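Local structure of N-acetylmuramoyl-l-alanine amidase (Bartonella henselae, 3NE8) at residues Leu111-Asn116 with Ala174-Val178; Phe5-Pro11 with Thr49-Arg55; Asn158-Ile164 with Gln211-Ser215; Thr144-Ser148 with Ala181-Val187. The protein probably hydrolyses, as a zinc-dependent enzyme, the amide bond between N-acetylmuramic acid and L-alanine in peptidoglycan, remodelling the cell wall during division. All coordinates share one frame; numbering follows the deposited sequence. Where two conformers were deposited one is given.

Interaction 1: residues Leu111-Asn116 with Ala174-Val178. With ZN (zinc ion), chain B.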
# COMPACT_ATOMS: atom_id res chain seq x y z
N LEU A 111 -9.11 -24.48 -6.20
CA LEU A 111 -9.34 -24.27 -4.77
C LEU A 111 -10.58 -23.42 -4.53
O LEU A 111 -11.41 -23.76 -3.69
CB LEU A 111 -8.11 -23.65 -4.11
CG LEU A 111 -8.23 -23.31 -2.62
CD1 LEU A 111 -8.50 -24.56 -1.77
CD2 LEU A 111 -6.97 -22.59 -2.15
N ALA A 112 -10.71 -22.32 -5.26
CA ALA A 112 -11.89 -21.47 -5.11
C ALA A 112 -13.17 -22.21 -5.49
O ALA A 112 -14.19 -22.06 -4.82
CB ALA A 112 -11.75 -20.19 -5.93
N GLU A 113 -13.12 -23.00 -6.56
CA GLU A 113 -14.29 -23.77 -6.97
C GLU A 113 -14.77 -24.66 -5.83
O GLU A 113 -15.95 -24.70 -5.51
CB GLU A 113 -13.97 -24.63 -8.19
CG GLU A 113 -13.79 -23.86 -9.48
CD GLU A 113 -13.27 -24.73 -10.62
OE1 GLU A 113 -13.26 -24.26 -11.77
OE2 GLU A 113 -12.87 -25.89 -10.35
N SER A 114 -13.82 -25.36 -5.22
CA SER A 114 -14.15 -26.29 -4.14
C SER A 114 -14.60 -25.56 -2.88
O SER A 114 -15.56 -25.97 -2.22
CB SER A 114 -12.96 -27.19 -3.83
OG SER A 114 -12.71 -28.08 -4.89
N GLU A 115 -13.91 -24.48 -2.53
CA GLU A 115 -14.21 -23.75 -1.31
C GLU A 115 -15.53 -23.00 -1.37
O GLU A 115 -16.18 -22.78 -0.34
CB GLU A 115 -13.04 -22.83 -0.94
CG GLU A 115 -11.85 -23.62 -0.45
CD GLU A 115 -12.22 -24.42 0.78
OE1 GLU A 115 -12.48 -25.65 0.68
OE2 GLU A 115 -12.32 -23.78 1.84
N ASN A 116 -15.96 -22.64 -2.57
CA ASN A 116 -17.26 -22.00 -2.74
C ASN A 116 -18.40 -22.99 -2.61
O ASN A 116 -19.50 -22.62 -2.20
CB ASN A 116 -17.34 -21.30 -4.10
CG ASN A 116 -16.49 -20.03 -4.16
OD1 ASN A 116 -16.14 -19.44 -3.13
ND2 ASN A 116 -16.17 -19.60 -5.38
N ALA A 174 -8.32 -15.72 -6.91
CA ALA A 174 -9.37 -16.44 -7.61
C ALA A 174 -10.70 -15.94 -7.09
O ALA A 174 -10.74 -15.09 -6.20
CB ALA A 174 -9.23 -17.95 -7.41
N ASP A 175 -11.79 -16.47 -7.64
CA ASP A 175 -13.11 -15.94 -7.35
C ASP A 175 -13.72 -16.57 -6.09
O ASP A 175 -14.71 -17.30 -6.16
CB ASP A 175 -14.00 -16.17 -8.58
CG ASP A 175 -15.32 -15.43 -8.49
OD1 ASP A 175 -15.43 -14.44 -7.74
OD2 ASP A 175 -16.25 -15.85 -9.21
N PHE A 176 -13.12 -16.27 -4.94
CA PHE A 176 -13.60 -16.77 -3.65
C PHE A 176 -14.81 -15.95 -3.18
O PHE A 176 -14.70 -14.73 -2.97
CB PHE A 176 -12.50 -16.65 -2.59
CG PHE A 176 -11.36 -17.60 -2.79
CD1 PHE A 176 -11.42 -18.90 -2.31
CD2 PHE A 176 -10.21 -17.19 -3.45
CE1 PHE A 176 -10.35 -19.77 -2.48
CE2 PHE A 176 -9.14 -18.06 -3.62
CZ PHE A 176 -9.21 -19.35 -3.14
N GLN A 177 -15.95 -16.60 -3.01
CA GLN A 177 -17.16 -15.89 -2.60
C GLN A 177 -17.05 -15.24 -1.22
O GLN A 177 -17.70 -14.24 -0.94
CB GLN A 177 -18.38 -16.81 -2.66
CG GLN A 177 -18.71 -17.30 -4.06
CD GLN A 177 -18.74 -16.17 -5.07
OE1 GLN A 177 -19.68 -15.38 -5.11
NE2 GLN A 177 -17.70 -16.09 -5.89
N VAL A 178 -16.20 -15.79 -0.35
CA VAL A 178 -16.07 -15.21 0.98
C VAL A 178 -15.32 -13.88 0.95
O VAL A 178 -15.31 -13.14 1.94
CB VAL A 178 -15.43 -16.20 1.98
CG1 VAL A 178 -13.91 -16.22 1.85
CG2 VAL A 178 -15.85 -15.86 3.41
ZN ZN B . -11.05 -24.22 3.58
O HOH W 1 -14.79 -18.44 -0.67
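The methyl of Ala112 sits over the centre of the Phe176 ring, its CB 3.7 Å from the ring centroid and 10° off the ring normal, a CH-pi contact. Near the plane of the ring, Leu111 CD2 and Glu115 CB border its edge, and Tyr97 meets it edge-to-face. Alanine suits this position because nothing beyond CB keeps the helix from coming close, and the same methyl also reaches Ala174 CB at 3.7 Å. The other flat groups are amides: the planes of Asn116 and Gln177 stand 85° apart. Asn116 uses both ends of its amide on backbone. ND2 donates to Asp175 O at 2.8 Å, in the plane of the amide, while OD1 accepts Gln177 N at 2.8 Å along a nearly straight N-H (170°) and also a water that links it to Val178 N. These bonds fix the amide's rotation and satisfy the carbonyl of Asp175, centre of an inverse gamma turn, which receives Gln177 NE2 as well. On this helix, the bent chain of Glu115 places OE2 2.2 Å from zinc. With His13, Glu28, His82 and Asp84 it completes the metal site, so this helix probably blocks the active site, consistent with an autoinhibitory switch.

Interaction 2: residues Phe5-Pro11 with Thr49-Arg55; sequences FRVVLDP and TIVALTR. With ACT (acetate ion), chain E.
Asp10 OD1 is gripped twice: Thr54 OG1 donates to it at 2.7 Å, on the lone pair facing away from the other oxygen, and Arg66 forms a salt bridge with it, while OD2 is bonded to Ser80. In Thr54 the hydroxyl lies between the backbone N and the carbonyl carbon (chi1 56°), which turns it to the carboxylate and sets CG2 3.8 Å from Val8 CG1. Threonine thus serves both a charge and a hydrophobic neighbour. One residue on, Arg55 lays its guanidinium with one face over Pro11 CB, and NE donates to Pro11 O at 3.0 Å from above the carbonyl plane. Its NH2 goes on to Lys29 O and Gly12 O, so the arginine ties the end of strand 5-11 to the start of helix 28-45.

Between these ends and Phe5 the backbones form a regular parallel ladder. Phe5, Val7 and Leu9 O accept from Ile50, Ala52 and Thr54 N, while Val7 and Leu9 N donate to Ile50 and Ala52 O; Ile50 N to Phe5 O measures 2.8 Å. The apolar Leu9, Val51 and Leu53 suit a face covered by helix 28-45: Leu9 packs CD1 on Val51 CG1 at 4.0 Å and CB on Leu53 CD1. On the other face, near Ile50, Arg6 holds an acetate, probably from crystallisation, by two nearly straight bonds in an end-on pair.

Strand 49-53 is the outermost strand of the sheet within the chain, and 5-11 lies between it and 77-82. Helix 28-45 makes the beta-alpha-beta crossover, and helix 206-227 packs on the same side, against Val7 and Phe5.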
# COMPACT_ATOMS: atom_id res chain seq x y z
N PHE A 5 -8.71 0.06 15.30
CA PHE A 5 -8.84 -0.59 14.00
C PHE A 5 -9.69 -1.84 14.17
O PHE A 5 -9.49 -2.59 15.12
CB PHE A 5 -7.45 -0.97 13.50
CG PHE A 5 -7.41 -1.32 12.04
CD1 PHE A 5 -7.53 -0.33 11.09
CD2 PHE A 5 -7.21 -2.63 11.63
CE1 PHE A 5 -7.49 -0.64 9.74
CE2 PHE A 5 -7.17 -2.94 10.27
CZ PHE A 5 -7.30 -1.94 9.34
N ARG A 6 -10.64 -2.07 13.27
CA ARG A 6 -11.64 -3.12 13.45
C ARG A 6 -11.38 -4.28 12.51
O ARG A 6 -11.37 -4.12 11.29
CB ARG A 6 -13.03 -2.54 13.22
CG ARG A 6 -13.33 -1.30 14.08
CD ARG A 6 -14.69 -0.68 13.77
NE ARG A 6 -15.79 -1.58 14.13
CZ ARG A 6 -16.21 -1.78 15.38
NH1 ARG A 6 -15.62 -1.15 16.39
NH2 ARG A 6 -17.21 -2.62 15.60
N VAL A 7 -11.17 -5.47 13.08
CA VAL A 7 -10.81 -6.65 12.30
C VAL A 7 -11.80 -7.78 12.56
O VAL A 7 -12.10 -8.08 13.72
CB VAL A 7 -9.41 -7.14 12.69
CG1 VAL A 7 -9.02 -8.37 11.87
CG2 VAL A 7 -8.40 -6.04 12.49
N VAL A 8 -12.27 -8.42 11.49
CA VAL A 8 -13.10 -9.60 11.62
C VAL A 8 -12.33 -10.79 11.08
O VAL A 8 -11.80 -10.74 9.96
CB VAL A 8 -14.45 -9.42 10.91
CG1 VAL A 8 -15.22 -10.75 10.85
CG2 VAL A 8 -15.27 -8.37 11.65
N LEU A 9 -12.24 -11.83 11.90
CA LEU A 9 -11.60 -13.08 11.54
C LEU A 9 -12.66 -14.13 11.27
O LEU A 9 -13.60 -14.29 12.06
CB LEU A 9 -10.69 -13.58 12.67
CG LEU A 9 -9.66 -12.57 13.16
CD1 LEU A 9 -8.83 -13.15 14.30
CD2 LEU A 9 -8.76 -12.09 12.04
N ASP A 10 -12.50 -14.86 10.18
CA ASP A 10 -13.44 -15.88 9.76
C ASP A 10 -12.78 -17.25 9.79
O ASP A 10 -12.04 -17.61 8.88
CB ASP A 10 -13.93 -15.59 8.34
CG ASP A 10 -14.81 -16.68 7.79
OD1 ASP A 10 -15.75 -17.08 8.52
OD2 ASP A 10 -14.57 -17.17 6.66
N PRO A 11 -13.06 -18.04 10.84
CA PRO A 11 -12.53 -19.41 10.85
C PRO A 11 -13.28 -20.26 9.82
O PRO A 11 -14.48 -20.50 9.96
CB PRO A 11 -12.82 -19.91 12.28
CG PRO A 11 -13.23 -18.69 13.07
CD PRO A 11 -13.81 -17.73 12.07
N THR A 49 -6.58 -2.41 18.47
CA THR A 49 -7.28 -3.31 17.55
C THR A 49 -8.48 -3.95 18.23
O THR A 49 -8.34 -4.57 19.28
CB THR A 49 -6.37 -4.43 17.01
OG1 THR A 49 -5.18 -3.87 16.46
CG2 THR A 49 -7.11 -5.22 15.94
N ILE A 50 -9.65 -3.82 17.61
CA ILE A 50 -10.86 -4.47 18.11
C ILE A 50 -11.19 -5.62 17.17
O ILE A 50 -11.24 -5.44 15.95
CB ILE A 50 -12.03 -3.48 18.16
CG1 ILE A 50 -11.70 -2.33 19.11
CG2 ILE A 50 -13.30 -4.18 18.61
CD1 ILE A 50 -12.82 -1.34 19.25
N VAL A 51 -11.38 -6.80 17.74
CA VAL A 51 -11.49 -8.03 16.96
C VAL A 51 -12.82 -8.71 17.19
O VAL A 51 -13.30 -8.78 18.32
CB VAL A 51 -10.41 -9.03 17.40
CG1 VAL A 51 -10.47 -10.30 16.56
CG2 VAL A 51 -9.04 -8.40 17.34
N ALA A 52 -13.41 -9.23 16.13
CA ALA A 52 -14.56 -10.12 16.25
C ALA A 52 -14.34 -11.32 15.35
O ALA A 52 -13.62 -11.23 14.35
CB ALA A 52 -15.85 -9.40 15.88
N LEU A 53 -14.93 -12.45 15.72
CA LEU A 53 -14.91 -13.65 14.90
C LEU A 53 -16.30 -13.88 14.29
O LEU A 53 -17.32 -13.59 14.93
CB LEU A 53 -14.51 -14.86 15.75
CG LEU A 53 -13.03 -15.19 15.85
CD1 LEU A 53 -12.19 -14.02 16.39
CD2 LEU A 53 -12.80 -16.44 16.70
N THR A 54 -16.35 -14.40 13.06
CA THR A 54 -17.63 -14.76 12.47
C THR A 54 -18.33 -15.86 13.27
O THR A 54 -19.55 -15.88 13.37
CB THR A 54 -17.48 -15.20 11.01
OG1 THR A 54 -16.55 -16.28 10.96
CG2 THR A 54 -17.00 -14.04 10.13
N ARG A 55 -17.54 -16.81 13.77
CA ARG A 55 -18.01 -17.84 14.71
C ARG A 55 -16.94 -18.01 15.76
O ARG A 55 -15.74 -17.95 15.46
CB ARG A 55 -18.26 -19.17 14.01
CG ARG A 55 -16.99 -19.86 13.47
CD ARG A 55 -17.33 -21.14 12.72
NE ARG A 55 -16.17 -21.80 12.13
CZ ARG A 55 -15.49 -22.80 12.69
NH1 ARG A 55 -15.82 -23.23 13.90
NH2 ARG A 55 -14.48 -23.36 12.05
C ACT E . -17.46 -2.33 19.19
O ACT E . -16.73 -1.37 18.83
OXT ACT E . -17.79 -3.14 18.30
CH3 ACT E . -17.91 -2.50 20.61

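Interaction 3: residues Asn158-Ile164 with Gln211-Ser215; sequences NLSKSHI and QMAAS
Leu159 and Ser215 bring their backbones together, CA to CA 6.1 Å, where helix 135-161 ends beside helix 206-227 in a Schellman motif, with His163 at positive phi and Ile164 N bonded to Leu159 O. That turn swings the chain back so that Ile164 faces the second helix. Its side chain crosses that of Met212, a selenomethionine, at about a right angle, and CD1 presses on the helix backbone, 3.5 Å from Met212 CA. Leu159, in the last turn of helix 135-161, comes in beside it: CD2 lies 3.9 Å from Met212 CG and 3.6 Å from Ser215 OG. Met212 has CG anti to its backbone N (chi1 -178°), and the chain then runs extended past the two branched residues; the side chain also packs on Phe35 and Ala94. Ser215, small enough for close approach, carries the polar side. A water lies 2.7 Å from Ser215 OG and 2.6 Å from Ser162 OG. Asn158 places its amide nitrogen on Gln222 and Ser219, farther along helix 206-227. Apolar contact thus joins the helices on the side facing the sheet, while the buried Asn158 amide and Ser215 hydroxyl are satisfied by side chains or the shared water, and only the Ser162 end reaches the surface.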
# COMPACT_ATOMS: atom_id res chain seq x y z
N ASN A 158 6.10 -10.05 5.77
CA ASN A 158 6.41 -10.31 7.17
C ASN A 158 6.52 -11.79 7.52
O ASN A 158 7.33 -12.17 8.37
CB ASN A 158 5.43 -9.60 8.09
CG ASN A 158 5.67 -8.11 8.13
OD1 ASN A 158 6.82 -7.66 8.16
ND2 ASN A 158 4.60 -7.33 8.11
N LEU A 159 5.74 -12.64 6.85
CA LEU A 159 5.90 -14.08 7.05
C LEU A 159 7.31 -14.49 6.64
O LEU A 159 7.96 -15.27 7.32
CB LEU A 159 4.86 -14.88 6.28
CG LEU A 159 3.43 -14.78 6.79
CD1 LEU A 159 2.50 -15.50 5.83
CD2 LEU A 159 3.33 -15.38 8.18
N SER A 160 7.77 -13.95 5.52
CA SER A 160 9.11 -14.25 5.03
C SER A 160 10.17 -13.79 6.02
O SER A 160 11.12 -14.53 6.31
CB SER A 160 9.32 -13.58 3.67
OG SER A 160 10.63 -13.80 3.19
N LYS A 161 10.02 -12.58 6.55
CA LYS A 161 10.97 -12.06 7.53
C LYS A 161 10.99 -12.92 8.79
O LYS A 161 12.01 -13.00 9.48
CB LYS A 161 10.66 -10.60 7.87
CG LYS A 161 10.85 -9.64 6.72
CD LYS A 161 10.53 -8.22 7.13
CE LYS A 161 10.78 -7.24 5.99
NZ LYS A 161 10.54 -5.83 6.39
N SER A 162 9.87 -13.56 9.09
CA SER A 162 9.75 -14.43 10.26
C SER A 162 10.15 -15.87 9.96
O SER A 162 9.98 -16.75 10.81
CB SER A 162 8.33 -14.38 10.82
OG SER A 162 8.01 -13.09 11.29
N HIS A 163 10.67 -16.11 8.76
CA HIS A 163 11.12 -17.43 8.35
C HIS A 163 10.01 -18.48 8.43
O HIS A 163 10.28 -19.65 8.71
CB HIS A 163 12.34 -17.87 9.16
CG HIS A 163 13.46 -16.88 9.14
ND1 HIS A 163 13.80 -16.13 10.24
CD2 HIS A 163 14.30 -16.50 8.15
CE1 HIS A 163 14.82 -15.34 9.94
NE2 HIS A 163 15.14 -15.54 8.67
N ILE A 164 8.78 -18.05 8.20
CA ILE A 164 7.65 -18.95 8.07
C ILE A 164 7.57 -19.37 6.62
O ILE A 164 7.59 -18.53 5.72
CB ILE A 164 6.36 -18.26 8.50
CG1 ILE A 164 6.44 -17.97 10.00
CG2 ILE A 164 5.15 -19.12 8.16
CD1 ILE A 164 5.31 -17.17 10.53
N GLN A 211 3.28 -18.44 16.47
CA GLN A 211 4.30 -17.64 15.80
C GLN A 211 3.77 -17.05 14.49
O GLN A 211 4.04 -15.89 14.16
CB GLN A 211 5.56 -18.48 15.56
CG GLN A 211 6.28 -18.81 16.87
CD GLN A 211 7.35 -19.87 16.72
OE1 GLN A 211 7.62 -20.35 15.62
NE2 GLN A 211 7.97 -20.24 17.84
N MSE A 212 3.00 -17.83 13.75
CA MSE A 212 2.42 -17.31 12.52
C MSE A 212 1.38 -16.24 12.83
O MSE A 212 1.32 -15.21 12.16
CB MSE A 212 1.82 -18.41 11.66
CG MSE A 212 1.25 -17.89 10.35
SE MSE A 212 0.75 -19.31 9.11
CE MSE A 212 -0.09 -18.22 7.74
N ALA A 213 0.55 -16.49 13.84
CA ALA A 213 -0.44 -15.50 14.25
C ALA A 213 0.22 -14.19 14.67
O ALA A 213 -0.27 -13.11 14.36
CB ALA A 213 -1.32 -16.06 15.37
N ALA A 214 1.35 -14.28 15.37
CA ALA A 214 2.06 -13.09 15.80
C ALA A 214 2.53 -12.26 14.61
O ALA A 214 2.48 -11.02 14.63
CB ALA A 214 3.23 -13.44 16.69
N SER A 215 2.99 -12.94 13.56
CA SER A 215 3.44 -12.25 12.35
C SER A 215 2.26 -11.56 11.67
O SER A 215 2.35 -10.40 11.25
CB SER A 215 4.09 -13.25 11.40
OG SER A 215 4.50 -12.60 10.20
O HOH W 2 6.47 -10.99 11.14

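Interaction 4: residues Thr144-Ser148 with Ala181-Val187; sequences THAFS and APDVPSV. With GOL (glycerol), chain I.
Ser148 and Pro185 meet in the tight part of the contact, where CA atoms come within 4.6 Å. Ser148 OG accepts Ser186 N at 2.9 Å, with a 160° angle at the hydrogen, and also lies 3.2 Å from Thr144 O one turn back in its own helix. With CG anti to the carbonyl carbon (chi1 -74°), Phe147 runs its side chain next to the proline ring, pointing the same way, and its CB touches Pro185 CG at 3.5 Å. Proline is apt here: it has no N-H to satisfy under the helix, and its compact ring packs against Phe147 CB. Val187 CG1 follows, 3.6 Å from Ser148 O. All this lies where helix 135-161 covers the start of strand 186-190, a strand inside the mixed sheet of the amidase fold that pairs in parallel with 77-82.

Thr144 is just as closely held, against the loop before the strand: CG2 packs 3.5 Å from Val184 O, while OG1 reaches Pro182 O at 2.7 Å, though Thr140 O competes for its proton. The solvent side begins at this hydroxyl, where a glycerol, probably from the crystallisation liquor, donates from O2 to Thr144 OG1 at 2.6 Å. There Asp183 is exposed and turns its carboxylate to Gln71. The helix also faces the second subunit, whose Tyr226 bonds to Ala146 O and whose Met231 N meets His145 ND1.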
# COMPACT_ATOMS: atom_id res chain seq x y z
N THR A 144 -11.35 -0.77 -2.24
CA THR A 144 -11.26 -1.92 -1.36
C THR A 144 -10.22 -2.91 -1.85
O THR A 144 -9.44 -3.44 -1.07
CB THR A 144 -12.63 -2.61 -1.25
OG1 THR A 144 -13.53 -1.71 -0.59
CG2 THR A 144 -12.56 -3.93 -0.49
N HIS A 145 -10.19 -3.14 -3.16
CA HIS A 145 -9.26 -4.11 -3.70
C HIS A 145 -7.80 -3.66 -3.52
O HIS A 145 -6.93 -4.46 -3.21
CB HIS A 145 -9.56 -4.37 -5.17
CG HIS A 145 -8.92 -5.60 -5.69
ND1 HIS A 145 -8.12 -5.62 -6.81
CD2 HIS A 145 -8.94 -6.88 -5.23
CE1 HIS A 145 -7.69 -6.85 -7.02
NE2 HIS A 145 -8.17 -7.63 -6.07
N ALA A 146 -7.56 -2.37 -3.70
CA ALA A 146 -6.22 -1.83 -3.46
C ALA A 146 -5.76 -2.15 -2.04
O ALA A 146 -4.62 -2.54 -1.81
CB ALA A 146 -6.18 -0.34 -3.72
N PHE A 147 -6.68 -2.01 -1.08
CA PHE A 147 -6.36 -2.31 0.31
C PHE A 147 -6.13 -3.81 0.53
O PHE A 147 -5.20 -4.19 1.23
CB PHE A 147 -7.45 -1.80 1.25
CG PHE A 147 -7.44 -0.32 1.44
CD1 PHE A 147 -6.26 0.35 1.75
CD2 PHE A 147 -8.60 0.43 1.33
CE1 PHE A 147 -6.25 1.72 1.93
CE2 PHE A 147 -8.60 1.80 1.53
CZ PHE A 147 -7.42 2.45 1.82
N SER A 148 -6.97 -4.65 -0.08
CA SER A 148 -6.79 -6.10 0.05
C SER A 148 -5.42 -6.54 -0.44
O SER A 148 -4.74 -7.35 0.20
CB SER A 148 -7.87 -6.84 -0.74
OG SER A 148 -9.16 -6.48 -0.28
N ALA A 181 -16.95 -8.90 -0.17
CA ALA A 181 -17.39 -7.62 0.42
C ALA A 181 -16.89 -6.46 -0.47
O ALA A 181 -15.69 -6.34 -0.70
CB ALA A 181 -16.85 -7.45 1.83
N PRO A 182 -17.80 -5.60 -0.96
CA PRO A 182 -17.33 -4.51 -1.82
C PRO A 182 -16.64 -3.40 -1.02
O PRO A 182 -15.91 -2.58 -1.60
CB PRO A 182 -18.63 -3.96 -2.43
CG PRO A 182 -19.69 -4.32 -1.43
CD PRO A 182 -19.27 -5.67 -0.91
N ASP A 183 -16.87 -3.40 0.29
CA ASP A 183 -16.52 -2.29 1.17
C ASP A 183 -15.61 -2.66 2.34
O ASP A 183 -15.34 -1.83 3.21
CB ASP A 183 -17.79 -1.62 1.71
CG ASP A 183 -18.71 -2.59 2.46
OD1 ASP A 183 -19.52 -2.09 3.29
OD2 ASP A 183 -18.65 -3.81 2.23
N VAL A 184 -15.14 -3.91 2.37
CA VAL A 184 -14.23 -4.35 3.43
C VAL A 184 -13.04 -5.06 2.79
O VAL A 184 -13.23 -6.08 2.13
CB VAL A 184 -14.91 -5.32 4.42
CG1 VAL A 184 -13.94 -5.72 5.51
CG2 VAL A 184 -16.18 -4.72 5.00
N PRO A 185 -11.82 -4.54 2.98
CA PRO A 185 -10.65 -5.23 2.44
C PRO A 185 -10.63 -6.65 2.98
O PRO A 185 -10.83 -6.83 4.19
CB PRO A 185 -9.47 -4.40 3.00
CG PRO A 185 -10.06 -3.03 3.16
CD PRO A 185 -11.47 -3.27 3.64
N SER A 186 -10.39 -7.64 2.12
CA SER A 186 -10.57 -9.05 2.47
C SER A 186 -9.48 -9.90 1.87
O SER A 186 -9.15 -9.76 0.67
CB SER A 186 -11.93 -9.56 1.94
OG SER A 186 -13.02 -8.85 2.52
N VAL A 187 -8.93 -10.81 2.67
CA VAL A 187 -8.01 -11.82 2.17
C VAL A 187 -8.38 -13.18 2.74
O VAL A 187 -9.01 -13.27 3.80
CB VAL A 187 -6.53 -11.50 2.51
CG1 VAL A 187 -6.11 -10.14 1.95
CG2 VAL A 187 -6.27 -11.57 4.02
C1 GOL I . -14.86 1.22 1.62
O1 GOL I . -15.79 2.22 1.27
C2 GOL I . -13.55 1.47 0.88
O2 GOL I . -13.59 0.86 -0.39
C3 GOL I . -12.37 0.95 1.68
O3 GOL I . -12.64 -0.36 2.13

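How the interactions relate
Interaction 2 is internal to the sheet, an extended strand ladder, whereas interactions 1, 3 and 4 set helices against loops, a strand or another helix. Helix 135-161 serves interactions 3 and 4: its end meets helix 206-227 through hydrocarbon and a shared water, and its middle lies over the strand through hydroxyls and proline. Interactions 2 and 4 both reach the same sheet, at 5-11 and 186-187, with 77-82 between. Interactions 1, 3 and 4 are buried, 3 with exposed residues at its rim; interaction 2 is only partly buried, at the sheet edge. Interaction 1 alone carries a zinc ligand, and it touches interaction 2 where Val178 packs on Asp10.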